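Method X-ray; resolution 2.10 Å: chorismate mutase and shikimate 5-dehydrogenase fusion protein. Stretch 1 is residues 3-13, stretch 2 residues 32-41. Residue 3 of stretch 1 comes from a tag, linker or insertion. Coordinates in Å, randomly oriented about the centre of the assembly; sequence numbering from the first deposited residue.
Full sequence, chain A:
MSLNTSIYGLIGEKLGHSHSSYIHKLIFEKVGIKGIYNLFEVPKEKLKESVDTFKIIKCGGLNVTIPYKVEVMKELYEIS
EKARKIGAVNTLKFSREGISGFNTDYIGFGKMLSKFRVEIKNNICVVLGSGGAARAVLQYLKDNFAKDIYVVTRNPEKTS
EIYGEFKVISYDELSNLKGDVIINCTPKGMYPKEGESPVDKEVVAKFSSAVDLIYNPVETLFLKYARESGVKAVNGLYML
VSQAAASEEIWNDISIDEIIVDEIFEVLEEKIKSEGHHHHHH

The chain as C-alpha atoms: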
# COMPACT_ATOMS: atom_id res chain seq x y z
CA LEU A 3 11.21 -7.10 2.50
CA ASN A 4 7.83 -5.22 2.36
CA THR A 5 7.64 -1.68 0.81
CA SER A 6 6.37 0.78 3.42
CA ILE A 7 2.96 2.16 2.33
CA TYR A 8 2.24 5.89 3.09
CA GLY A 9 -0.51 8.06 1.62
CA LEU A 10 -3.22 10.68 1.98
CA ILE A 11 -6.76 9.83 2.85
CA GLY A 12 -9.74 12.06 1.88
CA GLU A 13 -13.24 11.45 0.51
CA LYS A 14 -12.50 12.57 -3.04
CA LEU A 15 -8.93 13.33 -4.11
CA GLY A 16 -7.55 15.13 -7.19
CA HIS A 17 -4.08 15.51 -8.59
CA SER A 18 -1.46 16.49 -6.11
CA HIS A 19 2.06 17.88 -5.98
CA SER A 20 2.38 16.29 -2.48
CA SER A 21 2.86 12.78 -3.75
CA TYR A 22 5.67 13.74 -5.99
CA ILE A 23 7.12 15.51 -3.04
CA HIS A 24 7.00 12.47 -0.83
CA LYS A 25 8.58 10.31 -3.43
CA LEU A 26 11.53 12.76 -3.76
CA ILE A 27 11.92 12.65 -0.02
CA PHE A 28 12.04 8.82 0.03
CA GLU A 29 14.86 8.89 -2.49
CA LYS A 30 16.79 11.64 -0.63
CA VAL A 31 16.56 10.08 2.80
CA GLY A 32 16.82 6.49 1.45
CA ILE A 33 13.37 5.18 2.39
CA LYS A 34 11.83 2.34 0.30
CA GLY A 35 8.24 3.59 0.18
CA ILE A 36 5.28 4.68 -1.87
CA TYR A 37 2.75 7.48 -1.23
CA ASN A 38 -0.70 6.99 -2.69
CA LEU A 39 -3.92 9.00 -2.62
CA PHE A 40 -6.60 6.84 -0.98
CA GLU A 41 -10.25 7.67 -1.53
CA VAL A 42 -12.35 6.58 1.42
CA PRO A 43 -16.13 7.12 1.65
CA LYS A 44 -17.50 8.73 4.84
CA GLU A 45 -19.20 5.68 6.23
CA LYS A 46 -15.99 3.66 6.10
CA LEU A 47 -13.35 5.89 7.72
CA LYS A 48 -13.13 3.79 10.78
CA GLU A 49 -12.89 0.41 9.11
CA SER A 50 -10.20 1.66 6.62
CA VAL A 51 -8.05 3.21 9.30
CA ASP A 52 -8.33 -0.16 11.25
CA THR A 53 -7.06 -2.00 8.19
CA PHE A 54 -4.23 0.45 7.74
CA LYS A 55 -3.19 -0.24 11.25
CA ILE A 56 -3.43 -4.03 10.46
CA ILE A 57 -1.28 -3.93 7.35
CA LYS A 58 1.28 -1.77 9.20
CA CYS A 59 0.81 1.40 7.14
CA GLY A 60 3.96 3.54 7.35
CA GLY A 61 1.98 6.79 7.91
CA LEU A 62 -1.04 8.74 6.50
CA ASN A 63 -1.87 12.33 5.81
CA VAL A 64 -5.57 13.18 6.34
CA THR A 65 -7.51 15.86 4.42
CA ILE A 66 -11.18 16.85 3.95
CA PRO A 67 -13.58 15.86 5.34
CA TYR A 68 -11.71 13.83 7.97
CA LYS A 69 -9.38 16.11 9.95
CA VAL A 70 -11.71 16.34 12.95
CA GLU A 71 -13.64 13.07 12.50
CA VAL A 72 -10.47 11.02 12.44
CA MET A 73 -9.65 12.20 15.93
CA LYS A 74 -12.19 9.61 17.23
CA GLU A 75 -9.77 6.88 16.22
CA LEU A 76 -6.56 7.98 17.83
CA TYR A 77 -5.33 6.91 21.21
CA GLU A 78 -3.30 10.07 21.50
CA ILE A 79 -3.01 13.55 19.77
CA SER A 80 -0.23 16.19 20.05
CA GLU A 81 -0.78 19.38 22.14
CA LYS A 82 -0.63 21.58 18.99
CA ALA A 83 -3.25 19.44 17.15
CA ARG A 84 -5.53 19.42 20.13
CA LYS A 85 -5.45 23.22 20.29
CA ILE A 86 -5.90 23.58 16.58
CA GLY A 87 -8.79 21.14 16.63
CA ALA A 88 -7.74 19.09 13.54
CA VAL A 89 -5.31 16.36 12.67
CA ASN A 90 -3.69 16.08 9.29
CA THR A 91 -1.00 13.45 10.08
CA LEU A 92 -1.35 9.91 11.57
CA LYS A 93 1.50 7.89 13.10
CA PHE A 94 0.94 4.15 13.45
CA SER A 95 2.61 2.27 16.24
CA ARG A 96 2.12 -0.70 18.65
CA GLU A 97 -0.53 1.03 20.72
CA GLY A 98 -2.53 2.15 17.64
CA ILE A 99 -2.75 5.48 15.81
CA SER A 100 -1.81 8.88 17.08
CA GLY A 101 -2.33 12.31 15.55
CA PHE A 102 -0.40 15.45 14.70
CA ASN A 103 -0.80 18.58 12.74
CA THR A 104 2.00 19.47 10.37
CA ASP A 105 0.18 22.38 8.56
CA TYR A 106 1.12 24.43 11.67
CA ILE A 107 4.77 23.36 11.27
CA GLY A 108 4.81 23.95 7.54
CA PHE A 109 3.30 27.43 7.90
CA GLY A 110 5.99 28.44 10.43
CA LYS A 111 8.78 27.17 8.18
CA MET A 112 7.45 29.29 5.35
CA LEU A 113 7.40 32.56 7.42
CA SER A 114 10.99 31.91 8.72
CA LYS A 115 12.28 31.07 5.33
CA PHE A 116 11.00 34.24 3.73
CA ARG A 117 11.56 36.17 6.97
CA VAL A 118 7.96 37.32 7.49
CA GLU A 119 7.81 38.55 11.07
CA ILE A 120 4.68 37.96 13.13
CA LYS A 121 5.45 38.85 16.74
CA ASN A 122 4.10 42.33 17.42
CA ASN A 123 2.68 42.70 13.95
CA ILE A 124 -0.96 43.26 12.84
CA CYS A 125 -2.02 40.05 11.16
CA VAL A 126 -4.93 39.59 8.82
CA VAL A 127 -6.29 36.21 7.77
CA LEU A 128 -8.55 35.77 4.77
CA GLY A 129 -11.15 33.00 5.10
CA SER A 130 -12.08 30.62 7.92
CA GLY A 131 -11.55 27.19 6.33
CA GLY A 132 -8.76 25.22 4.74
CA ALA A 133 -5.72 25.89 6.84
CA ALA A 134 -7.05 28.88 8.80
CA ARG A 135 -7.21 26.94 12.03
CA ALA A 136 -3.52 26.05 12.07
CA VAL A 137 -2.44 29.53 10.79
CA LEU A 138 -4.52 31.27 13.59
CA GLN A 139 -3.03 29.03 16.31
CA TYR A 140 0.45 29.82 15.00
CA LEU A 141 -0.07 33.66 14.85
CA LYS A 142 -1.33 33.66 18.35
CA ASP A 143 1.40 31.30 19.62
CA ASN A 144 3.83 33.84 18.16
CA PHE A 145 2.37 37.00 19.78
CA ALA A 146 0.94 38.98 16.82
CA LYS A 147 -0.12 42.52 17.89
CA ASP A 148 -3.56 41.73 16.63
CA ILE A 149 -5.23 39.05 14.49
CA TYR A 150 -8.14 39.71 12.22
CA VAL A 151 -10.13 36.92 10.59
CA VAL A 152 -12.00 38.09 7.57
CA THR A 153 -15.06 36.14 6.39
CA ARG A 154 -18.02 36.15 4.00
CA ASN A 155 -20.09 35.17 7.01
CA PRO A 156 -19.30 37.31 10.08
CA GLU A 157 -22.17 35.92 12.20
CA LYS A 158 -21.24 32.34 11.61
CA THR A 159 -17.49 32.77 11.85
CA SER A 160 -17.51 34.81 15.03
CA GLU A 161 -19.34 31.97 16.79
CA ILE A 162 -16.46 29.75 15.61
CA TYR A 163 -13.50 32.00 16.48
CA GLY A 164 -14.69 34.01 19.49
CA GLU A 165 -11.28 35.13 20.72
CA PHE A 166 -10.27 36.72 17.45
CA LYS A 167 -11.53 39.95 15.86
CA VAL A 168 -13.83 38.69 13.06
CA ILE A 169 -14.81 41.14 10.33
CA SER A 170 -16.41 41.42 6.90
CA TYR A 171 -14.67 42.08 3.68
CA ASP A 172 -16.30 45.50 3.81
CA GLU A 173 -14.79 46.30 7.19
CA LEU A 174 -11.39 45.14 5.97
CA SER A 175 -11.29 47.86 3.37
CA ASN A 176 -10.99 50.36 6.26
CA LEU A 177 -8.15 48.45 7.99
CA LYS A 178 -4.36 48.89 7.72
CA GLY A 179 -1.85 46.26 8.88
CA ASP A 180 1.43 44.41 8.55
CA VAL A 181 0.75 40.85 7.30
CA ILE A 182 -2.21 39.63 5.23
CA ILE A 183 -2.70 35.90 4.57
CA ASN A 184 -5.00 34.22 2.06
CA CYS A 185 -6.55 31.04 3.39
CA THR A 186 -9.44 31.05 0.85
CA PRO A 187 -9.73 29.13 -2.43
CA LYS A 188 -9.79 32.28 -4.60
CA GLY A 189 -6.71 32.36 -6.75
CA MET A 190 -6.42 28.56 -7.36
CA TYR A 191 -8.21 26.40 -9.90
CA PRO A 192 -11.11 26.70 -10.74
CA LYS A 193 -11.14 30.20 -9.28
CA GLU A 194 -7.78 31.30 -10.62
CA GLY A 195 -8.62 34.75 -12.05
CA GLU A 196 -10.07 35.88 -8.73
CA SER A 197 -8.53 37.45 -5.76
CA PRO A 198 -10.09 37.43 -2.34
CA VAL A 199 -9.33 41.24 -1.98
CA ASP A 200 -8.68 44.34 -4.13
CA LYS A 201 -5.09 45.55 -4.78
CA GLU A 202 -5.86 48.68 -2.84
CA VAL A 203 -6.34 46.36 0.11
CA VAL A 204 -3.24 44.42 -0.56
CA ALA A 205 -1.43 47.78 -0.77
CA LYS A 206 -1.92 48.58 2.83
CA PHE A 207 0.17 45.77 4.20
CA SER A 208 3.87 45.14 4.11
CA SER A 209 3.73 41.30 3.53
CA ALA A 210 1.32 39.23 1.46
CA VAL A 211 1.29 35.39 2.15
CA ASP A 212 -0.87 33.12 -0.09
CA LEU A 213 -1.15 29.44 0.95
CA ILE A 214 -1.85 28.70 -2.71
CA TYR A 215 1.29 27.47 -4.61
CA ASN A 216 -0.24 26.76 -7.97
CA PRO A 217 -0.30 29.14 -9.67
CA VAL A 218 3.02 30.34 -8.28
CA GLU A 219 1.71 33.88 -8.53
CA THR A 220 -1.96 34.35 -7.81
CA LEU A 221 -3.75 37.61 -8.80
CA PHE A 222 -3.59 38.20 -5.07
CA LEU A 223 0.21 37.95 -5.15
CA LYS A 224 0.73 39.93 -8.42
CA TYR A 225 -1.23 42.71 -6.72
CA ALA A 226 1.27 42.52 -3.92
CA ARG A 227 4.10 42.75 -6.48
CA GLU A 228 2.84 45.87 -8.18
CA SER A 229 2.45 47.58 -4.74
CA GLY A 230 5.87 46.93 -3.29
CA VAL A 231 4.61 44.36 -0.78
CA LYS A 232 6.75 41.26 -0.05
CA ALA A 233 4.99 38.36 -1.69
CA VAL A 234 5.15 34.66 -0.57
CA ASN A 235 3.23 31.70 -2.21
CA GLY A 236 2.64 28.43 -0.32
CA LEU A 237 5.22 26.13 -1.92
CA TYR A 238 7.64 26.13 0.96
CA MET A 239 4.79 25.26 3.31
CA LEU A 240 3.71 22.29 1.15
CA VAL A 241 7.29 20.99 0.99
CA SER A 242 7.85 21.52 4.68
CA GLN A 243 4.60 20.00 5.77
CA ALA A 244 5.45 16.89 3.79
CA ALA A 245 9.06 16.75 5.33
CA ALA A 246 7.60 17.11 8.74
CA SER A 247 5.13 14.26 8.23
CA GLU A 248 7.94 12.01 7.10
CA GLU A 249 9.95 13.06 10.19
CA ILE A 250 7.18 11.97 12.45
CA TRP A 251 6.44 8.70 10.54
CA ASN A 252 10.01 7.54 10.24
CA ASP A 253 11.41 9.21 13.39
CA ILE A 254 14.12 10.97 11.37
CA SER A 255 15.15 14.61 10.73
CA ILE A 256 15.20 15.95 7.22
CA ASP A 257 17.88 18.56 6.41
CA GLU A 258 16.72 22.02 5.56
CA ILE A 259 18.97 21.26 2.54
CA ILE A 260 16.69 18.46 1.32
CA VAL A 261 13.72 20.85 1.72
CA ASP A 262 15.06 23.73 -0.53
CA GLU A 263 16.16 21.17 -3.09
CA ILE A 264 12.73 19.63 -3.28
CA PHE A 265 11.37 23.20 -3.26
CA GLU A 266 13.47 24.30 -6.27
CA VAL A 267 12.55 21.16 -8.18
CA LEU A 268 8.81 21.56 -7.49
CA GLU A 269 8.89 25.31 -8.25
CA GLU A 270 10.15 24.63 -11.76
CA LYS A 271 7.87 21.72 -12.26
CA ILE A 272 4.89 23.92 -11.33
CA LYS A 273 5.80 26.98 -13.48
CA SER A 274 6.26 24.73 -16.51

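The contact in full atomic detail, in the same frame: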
# COMPACT_ATOMS: atom_id res chain seq x y z
N LEU A 3 11.24 -8.53 1.94
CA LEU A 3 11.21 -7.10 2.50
C LEU A 3 10.03 -6.26 1.93
O LEU A 3 10.07 -5.85 0.76
CB LEU A 3 12.50 -6.38 2.17
N ASN A 4 8.97 -6.08 2.72
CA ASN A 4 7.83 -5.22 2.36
C ASN A 4 8.18 -3.75 1.99
O ASN A 4 9.12 -3.20 2.53
CB ASN A 4 6.82 -5.21 3.51
CG ASN A 4 5.93 -6.42 3.51
OD1 ASN A 4 6.06 -7.31 2.67
ND2 ASN A 4 4.95 -6.44 4.41
N THR A 5 7.44 -3.11 1.06
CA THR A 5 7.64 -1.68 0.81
C THR A 5 6.71 -0.95 1.79
O THR A 5 5.59 -1.31 1.93
CB THR A 5 7.29 -1.31 -0.65
OG1 THR A 5 8.16 -2.04 -1.51
CG2 THR A 5 7.51 0.21 -0.95
N SER A 6 7.21 -0.01 2.55
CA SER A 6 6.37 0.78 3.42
C SER A 6 5.32 1.56 2.61
O SER A 6 5.67 2.17 1.65
CB SER A 6 7.24 1.78 4.16
OG SER A 6 7.85 1.11 5.24
N ILE A 7 4.04 1.49 3.02
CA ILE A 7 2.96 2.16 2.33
C ILE A 7 2.57 3.47 3.08
O ILE A 7 2.18 3.43 4.23
CB ILE A 7 1.72 1.22 2.24
CG1 ILE A 7 2.06 -0.10 1.51
CG2 ILE A 7 0.53 1.96 1.58
CD1 ILE A 7 1.08 -1.18 1.80
N TYR A 8 2.62 4.62 2.43
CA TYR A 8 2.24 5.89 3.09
C TYR A 8 1.20 6.45 2.12
O TYR A 8 1.00 5.87 1.04
CB TYR A 8 3.42 6.85 3.12
CG TYR A 8 4.67 6.34 3.79
CD1 TYR A 8 4.96 6.67 5.10
CD2 TYR A 8 5.62 5.59 3.08
CE1 TYR A 8 6.11 6.28 5.69
CE2 TYR A 8 6.77 5.18 3.68
CZ TYR A 8 7.00 5.52 5.00
OH TYR A 8 8.15 5.15 5.63
N GLY A 9 0.52 7.54 2.49
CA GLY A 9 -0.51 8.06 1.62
C GLY A 9 -1.26 9.22 2.19
O GLY A 9 -0.94 9.71 3.30
N LEU A 10 -2.33 9.60 1.51
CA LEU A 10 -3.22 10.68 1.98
C LEU A 10 -4.61 10.06 1.93
O LEU A 10 -5.04 9.47 0.92
CB LEU A 10 -3.22 11.86 0.98
CG LEU A 10 -4.28 13.01 1.16
CD1 LEU A 10 -4.11 13.70 2.53
CD2 LEU A 10 -4.19 14.13 -0.00
N ILE A 11 -5.36 10.22 3.00
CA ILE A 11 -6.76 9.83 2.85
C ILE A 11 -7.72 11.07 2.86
O ILE A 11 -7.54 12.02 3.65
CB ILE A 11 -7.09 8.74 3.88
CG1 ILE A 11 -8.54 8.39 3.87
CG2 ILE A 11 -6.83 9.25 5.31
CD1 ILE A 11 -8.71 6.96 4.37
N GLY A 12 -8.72 11.04 1.98
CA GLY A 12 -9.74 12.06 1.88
C GLY A 12 -10.94 11.40 1.22
O GLY A 12 -10.90 10.28 0.84
N GLU A 13 -12.05 12.09 1.09
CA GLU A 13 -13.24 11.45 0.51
C GLU A 13 -13.16 11.42 -1.01
O GLU A 13 -13.39 10.38 -1.64
CB GLU A 13 -14.48 12.20 0.98
CG GLU A 13 -15.81 11.61 0.49
CD GLU A 13 -16.90 12.64 0.64
OE1 GLU A 13 -17.89 12.38 1.31
OE2 GLU A 13 -16.71 13.76 0.11
N GLY A 32 16.70 7.96 1.58
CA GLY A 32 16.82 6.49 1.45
C GLY A 32 15.71 5.66 2.11
O GLY A 32 15.98 4.72 2.84
N ILE A 33 14.46 5.97 1.83
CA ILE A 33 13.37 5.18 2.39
C ILE A 33 12.80 4.39 1.21
O ILE A 33 12.59 4.96 0.15
CB ILE A 33 12.28 6.13 2.99
CG1 ILE A 33 12.77 6.79 4.28
CG2 ILE A 33 10.95 5.38 3.27
CD1 ILE A 33 11.66 6.84 5.34
N LYS A 34 12.55 3.09 1.37
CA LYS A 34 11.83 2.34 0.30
C LYS A 34 10.33 2.44 0.60
O LYS A 34 9.87 1.84 1.55
CB LYS A 34 12.22 0.87 0.27
CG LYS A 34 11.87 0.19 -1.09
CD LYS A 34 12.00 -1.35 -1.04
CE LYS A 34 11.89 -1.87 0.41
NZ LYS A 34 12.18 -3.35 0.46
N GLY A 35 9.58 3.19 -0.20
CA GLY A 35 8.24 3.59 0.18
C GLY A 35 7.47 4.03 -1.03
O GLY A 35 8.06 4.29 -2.10
N ILE A 36 6.15 4.04 -0.88
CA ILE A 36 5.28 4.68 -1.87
C ILE A 36 4.30 5.58 -1.11
O ILE A 36 4.02 5.34 0.08
CB ILE A 36 4.40 3.61 -2.59
CG1 ILE A 36 3.42 2.98 -1.58
CG2 ILE A 36 5.29 2.55 -3.35
CD1 ILE A 36 2.39 1.95 -2.22
N TYR A 37 3.71 6.54 -1.82
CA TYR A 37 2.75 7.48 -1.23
C TYR A 37 1.62 7.55 -2.25
O TYR A 37 1.82 8.05 -3.34
CB TYR A 37 3.38 8.91 -1.05
CG TYR A 37 2.51 9.89 -0.27
CD1 TYR A 37 2.71 10.08 1.11
CD2 TYR A 37 1.49 10.64 -0.91
CE1 TYR A 37 1.95 10.97 1.79
CE2 TYR A 37 0.68 11.53 -0.17
CZ TYR A 37 0.96 11.69 1.15
OH TYR A 37 0.21 12.48 1.94
N ASN A 38 0.45 7.06 -1.86
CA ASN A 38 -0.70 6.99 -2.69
C ASN A 38 -1.82 7.86 -2.12
O ASN A 38 -1.91 8.07 -0.92
CB ASN A 38 -1.21 5.52 -2.70
CG ASN A 38 -0.47 4.67 -3.69
OD1 ASN A 38 0.54 5.09 -4.29
ND2 ASN A 38 -0.95 3.49 -3.89
N LEU A 39 -2.68 8.35 -3.03
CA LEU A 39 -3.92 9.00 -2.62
C LEU A 39 -4.96 7.91 -2.47
O LEU A 39 -5.16 7.13 -3.41
CB LEU A 39 -4.33 10.00 -3.73
CG LEU A 39 -3.20 10.88 -4.28
CD1 LEU A 39 -3.70 11.88 -5.36
CD2 LEU A 39 -2.66 11.66 -3.17
N PHE A 40 -5.60 7.85 -1.30
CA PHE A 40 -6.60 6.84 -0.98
C PHE A 40 -7.95 7.50 -0.81
O PHE A 40 -8.18 8.22 0.20
CB PHE A 40 -6.24 6.12 0.35
CG PHE A 40 -4.94 5.35 0.31
CD1 PHE A 40 -4.77 4.33 -0.57
CD2 PHE A 40 -3.88 5.66 1.17
CE1 PHE A 40 -3.57 3.61 -0.65
CE2 PHE A 40 -2.67 4.97 1.11
CZ PHE A 40 -2.54 3.91 0.21
N GLU A 41 -8.88 7.25 -1.74
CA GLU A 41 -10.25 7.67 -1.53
C GLU A 41 -11.07 6.78 -0.65
O GLU A 41 -11.25 5.63 -0.95
CB GLU A 41 -10.94 7.91 -2.88
CG GLU A 41 -10.21 9.11 -3.63
CD GLU A 41 -10.71 9.33 -5.08
OE1 GLU A 41 -10.61 8.40 -5.91
OE2 GLU A 41 -11.18 10.44 -5.38

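Residues 6-12 and 35-41 form two neighbouring parallel strands, with Ser6 opposite Gly35 and Gly12 opposite Glu41. Their axes differ in direction by 25°. Backbone hydrogen bonds alternate along the pair. Ile36 N donates to Ser6 O (3.2 Å), and Tyr8 N donates to Ile36 O (2.8 Å). Asn38 N donates to Tyr8 O (3.2 Å), Leu10 N to Asn38 O (2.9 Å), and Phe40 N to Leu10 O (2.8 Å). The ladder frays at its ends. The bonds from Ser6 N to Lys34 O and from Gly12 N to Phe40 O are both weak, at 3.4 Å. In all, 889 Å² is buried between the stretches.

Side chains alternate between the two faces of the sheet. Ile7, Ile11, Ile36, Asn38 and Phe40 share one face. There Ile7 CG2 lies 3.9 Å from Phe40 CZ, at the ring edge, and 4.2 Å from Ile36 CD1. These apolar groups suit a buried layer. Asn38 is also buried, but its amide is hydrogen-bonded elsewhere in the structure.

Ser6, Tyr8, Leu10, Tyr37, Leu39 and Glu41 occupy the other face. Tyr8 CB packs 3.9 Å from Tyr37 CD1, and Leu10 CB lies 4.2 Å from Leu39 CD2. Both tyrosine hydroxyls are hydrogen-bonded elsewhere.

The Tyr37 ring leans toward the partner strand, and Gly9 CA sits over its face, 3.7 Å from the ring centroid. On the opposite side of the sheet, the side of Phe40, a CB on Gly9 would clash with Phe40 CE2, so glycine fits. Gly35 is similar, since a CB would run into Tyr8 CE2.

Just before the first strand, Thr5 CG2 packs 3.6 Å from Gly35 CA. The exposed Lys34 reaches back along the first stretch, and its NZ makes a weak hydrogen bond to O of the tag residue Leu3 (3.3 Å).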